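Local coordinates for CurM Sulfotransferase (Moorea producta, PDB 4GBM), which probably transfers a sulfonate group from the donor PAPS to a polyketide intermediate of curacin biosynthesis, and here holds the spent cofactor PAP, at residues 263-267 with 268-272. The protein carries 2 engineered substitutions. Sequence-based numbering, arbitrary orientation.
Sequences ASLSI and SDPNF. Engineered in segment 263-267: Ala-263 (natural residue Lys). With ZN (zinc ion), chain C; A3P (adenosine-3'-5'-diphosphate), chain G.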
ATOM      1  N   ALA A 263     -11.609  -6.592   9.553  1.00 17.02           N
ATOM      2  CA  ALA A 263     -12.260  -5.980   8.390  1.00 18.54           C
ATOM      3  C   ALA A 263     -11.343  -5.075   7.555  1.00 18.43           C
ATOM      4  O   ALA A 263     -11.538  -4.956   6.345  1.00 20.20           O
ATOM      5  CB  ALA A 263     -13.523  -5.228   8.814  1.00 19.36           C
ATOM      6  N   SER A 264     -10.348  -4.455   8.184  1.00 18.61           N
ATOM      7  CA  SER A 264      -9.432  -3.568   7.449  1.00 18.52           C
ATOM      8  C   SER A 264      -8.157  -4.282   7.006  1.00 18.09           C
ATOM      9  O   SER A 264      -7.279  -3.672   6.394  1.00 17.22           O
ATOM     10  CB  SER A 264      -9.096  -2.315   8.267  1.00 20.07           C
ATOM     11  OG  SER A 264     -10.220  -1.454   8.328  1.00 24.83           O
ATOM     12  N   LEU A 265      -8.063  -5.572   7.320  1.00 17.36           N
ATOM     13  CA  LEU A 265      -6.884  -6.367   6.987  1.00 17.06           C
ATOM     14  C   LEU A 265      -7.155  -7.215   5.759  1.00 17.31           C
ATOM     15  O   LEU A 265      -8.302  -7.570   5.485  1.00 18.29           O
ATOM     16  CB  LEU A 265      -6.492  -7.265   8.164  1.00 16.90           C
ATOM     17  CG  LEU A 265      -5.534  -6.733   9.232  1.00 18.09           C
ATOM     18  CD1 LEU A 265      -5.970  -5.386   9.826  1.00 19.64           C
ATOM     19  CD2 LEU A 265      -5.397  -7.793  10.322  1.00 17.54           C
ATOM     20  N   SER A 266      -6.100  -7.538   5.020  1.00 16.32           N
ATOM     21  CA  SER A 266      -6.238  -8.328   3.808  1.00 17.96           C
ATOM     22  C   SER A 266      -5.334  -9.534   3.871  1.00 18.40           C
ATOM     23  O   SER A 266      -5.816 -10.655   4.081  1.00 19.47           O
ATOM     24  CB  SER A 266      -5.932  -7.479   2.566  1.00 18.43           C
ATOM     25  OG  SER A 266      -6.926  -6.484   2.408  1.00 19.46           O
ATOM     26  N   ILE A 267      -4.030  -9.297   3.721  1.00 15.82           N
ATOM     27  CA  ILE A 267      -3.052 -10.383   3.595  1.00 17.02           C
ATOM     28  C   ILE A 267      -2.324 -10.749   4.882  1.00 15.60           C
ATOM     29  O   ILE A 267      -1.997 -11.913   5.091  1.00 17.22           O
ATOM     30  CB  ILE A 267      -2.033 -10.127   2.464  1.00 16.58           C
ATOM     31  CG1 ILE A 267      -1.220  -8.851   2.722  1.00 18.91           C
ATOM     32  CG2 ILE A 267      -2.753 -10.048   1.118  1.00 19.45           C
ATOM     33  CD1 ILE A 267       0.110  -8.799   1.978  1.00 18.77           C
ATOM     34  N   SER A 268      -2.057  -9.756   5.727  1.00 14.26           N
ATOM     35  CA  SER A 268      -1.473 -10.004   7.042  1.00 11.90           C
ATOM     36  C   SER A 268      -1.950  -8.908   7.979  1.00 10.57           C
ATOM     37  O   SER A 268      -2.877  -8.169   7.645  1.00 12.43           O
ATOM     38  CB  SER A 268       0.056 -10.026   6.978  1.00 11.16           C
ATOM     39  OG  SER A 268       0.599 -10.492   8.205  1.00 13.67           O
ATOM     40  N   ASP A 269      -1.322  -8.818   9.149  1.00 10.13           N
ATOM     41  CA  ASP A 269      -1.622  -7.768  10.119  1.00 10.12           C
ATOM     42  C   ASP A 269      -0.493  -6.745  10.070  1.00  9.45           C
ATOM     43  O   ASP A 269       0.659  -7.095  10.336  1.00  9.26           O
ATOM     44  CB  ASP A 269      -1.741  -8.372  11.530  1.00 10.64           C
ATOM     45  CG  ASP A 269      -2.348  -7.411  12.545  1.00 10.84           C
ATOM     46  OD1 ASP A 269      -2.440  -6.202  12.250  1.00 10.47           O
ATOM     47  OD2 ASP A 269      -2.745  -7.873  13.642  1.00 11.57           O
ATOM     48  N   PRO A 270      -0.813  -5.482   9.715  1.00  9.22           N
ATOM     49  CA  PRO A 270       0.244  -4.456   9.698  1.00  9.32           C
ATOM     50  C   PRO A 270       0.676  -4.028  11.098  1.00  9.68           C
ATOM     51  O   PRO A 270       1.653  -3.290  11.240  1.00  9.13           O
ATOM     52  CB  PRO A 270      -0.407  -3.288   8.950  1.00  9.97           C
ATOM     53  CG  PRO A 270      -1.868  -3.460   9.156  1.00 13.36           C
ATOM     54  CD  PRO A 270      -2.107  -4.958   9.234  1.00 10.98           C
ATOM     55  N   ASN A 271      -0.065  -4.481  12.113  1.00  9.28           N
ATOM     56  CA  ASN A 271       0.253  -4.230  13.524  1.00  9.52           C
ATOM     57  C   ASN A 271       0.161  -2.758  13.909  1.00  9.41           C
ATOM     58  O   ASN A 271       0.709  -2.333  14.927  1.00  9.53           O
ATOM     59  CB  ASN A 271       1.616  -4.823  13.910  1.00  9.44           C
ATOM     60  CG  ASN A 271       1.654  -6.334  13.762  1.00 10.24           C
ATOM     61  OD1 ASN A 271       0.673  -7.029  14.058  1.00 10.54           O
ATOM     62  ND2 ASN A 271       2.792  -6.855  13.299  1.00  9.48           N
ATOM     63  N   PHE A 272      -0.563  -2.005  13.093  1.00  9.28           N
ATOM     64  CA  PHE A 272      -0.768  -0.581  13.318  1.00  9.24           C
ATOM     65  C   PHE A 272      -1.413  -0.334  14.687  1.00  9.76           C
ATOM     66  O   PHE A 272      -1.009   0.573  15.418  1.00  9.79           O
ATOM     67  CB  PHE A 272      -1.600   0.012  12.168  1.00  9.19           C
ATOM     68  CG  PHE A 272      -1.989   1.448  12.382  1.00  9.43           C
ATOM     69  CD1 PHE A 272      -1.053   2.470  12.204  1.00 10.12           C
ATOM     70  CD2 PHE A 272      -3.287   1.778  12.763  1.00 10.43           C
ATOM     71  CE1 PHE A 272      -1.405   3.798  12.417  1.00 10.42           C
ATOM     72  CE2 PHE A 272      -3.646   3.106  12.976  1.00  9.96           C
ATOM     73  CZ  PHE A 272      -2.698   4.118  12.801  1.00  9.93           C
TER
HETATM   74 ZN    ZN C 402      -3.625  -5.073  13.416  1.00 11.03          ZN
HETATM   75  P1  A3P G 406       5.897  -5.229  12.152  1.00  8.85           P
HETATM   76  O1P A3P G 406       5.872  -6.671  11.714  1.00 10.34           O
HETATM   77  O2P A3P G 406       4.749  -4.855  13.055  1.00  9.15           O
HETATM   78  O3P A3P G 406       7.250  -4.781  12.630  1.00  9.90           O
HETATM   79  P2  A3P G 406       2.884  -2.720   6.097  1.00  7.32           P
HETATM   80  O4P A3P G 406       3.521  -2.260   4.824  1.00  7.09           O
HETATM   81  O5P A3P G 406       2.568  -4.187   6.172  1.00  9.94           O
HETATM   82  O6P A3P G 406       1.745  -1.839   6.536  1.00  6.21           O
HETATM   83  O5' A3P G 406       4.039  -2.537   7.215  1.00  7.15           O
HETATM   84  C5' A3P G 406       3.845  -3.098   8.518  1.00  8.15           C
HETATM   85  C4' A3P G 406       4.952  -2.552   9.387  1.00  7.40           C
HETATM   86  O4' A3P G 406       4.707  -1.160   9.623  1.00  8.11           O
HETATM   87  C3' A3P G 406       4.961  -3.164  10.774  1.00  7.37           C
HETATM   88  O3' A3P G 406       5.645  -4.426  10.759  1.00  7.70           O
HETATM   89  C2' A3P G 406       5.671  -2.076  11.571  1.00  8.91           C
HETATM   90  O2' A3P G 406       7.089  -2.260  11.540  1.00  9.76           O
HETATM   91  C1' A3P G 406       5.333  -0.780  10.842  1.00  8.61           C
HETATM   92  N9  A3P G 406       4.381   0.030  11.643  1.00  7.38           N
HETATM   93  C8  A3P G 406       3.071  -0.210  11.865  1.00  8.76           C
HETATM   94  N7  A3P G 406       2.526   0.734  12.677  1.00  8.69           N
HETATM   95  C5  A3P G 406       3.517   1.598  12.982  1.00  7.18           C
HETATM   96  C6  A3P G 406       3.653   2.833  13.791  1.00  7.94           C
HETATM   97  N6  A3P G 406       2.576   3.341  14.440  1.00  8.60           N
HETATM   98  N1  A3P G 406       4.878   3.421  13.841  1.00  7.82           N
HETATM   99  C2  A3P G 406       5.951   2.927  13.182  1.00  8.81           C
HETATM  100  N3  A3P G 406       5.892   1.812  12.425  1.00  7.69           N
HETATM  101  C4  A3P G 406       4.727   1.137  12.297  1.00  6.37           C
HETATM  102  O   HOH W   1      -3.520  -6.652   5.341  1.00 16.14           O
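Leu-265 lies against the chain at Ser-268, Asp-269 and Pro-270, three to five residues further along one continuous loop. Its branch carbon CG approaches Ser-268 O to 3.4 Å and sits 3.9 Å from CD of Pro-270, with CD1 touching the same ring carbon, while CD2 passes alongside Asp-269 and comes within 3.8 Å of the carboxylate carbon CG. No direct hydrogen bond joins the two halves of the loop; a water closes the bend instead, accepting from Ser-266 N at 2.7 Å and donating to Ser-268 O at 2.8 Å. Cutting Leu-265 back to an alanine would remove both methyls and is likely to leave a gap beside Pro-270 CD and strip the zinc-bound carboxylate of the methyl against it.

In Asp-269, CG anti to the backbone N (chi1 -167°) turns the carboxylate toward the zinc ion, which OD1 binds at 2.0 Å together with His-261. The same oxygen accepts from Asn-271 N at 2.9 Å in an Asx turn, the donor arriving from above the carboxylate plane, 54° out of it. Two interactions thus grip OD1, and a salt bridge from Lys-274 engages OD2.

This loop, between helices 228-239 and 297-305, contributes Pro-270, Asn-271 and Phe-272 to the nucleotide pocket of the sulfotransferase fold, a member of the P-loop NTPase group. Asn-271 ND2 gives a nearly straight hydrogen bond (163°) to O2P of adenosine-3'-5'-diphosphate at 2.8 Å, while Lys-274 also donates to OD1 of Asn-271. Phe-272 packs on helix 45-53 and stacks with Tyr-251, itself a ligand partner. Earlier in the loop, Ser-266 OG is hydrogen-bonded to His-65.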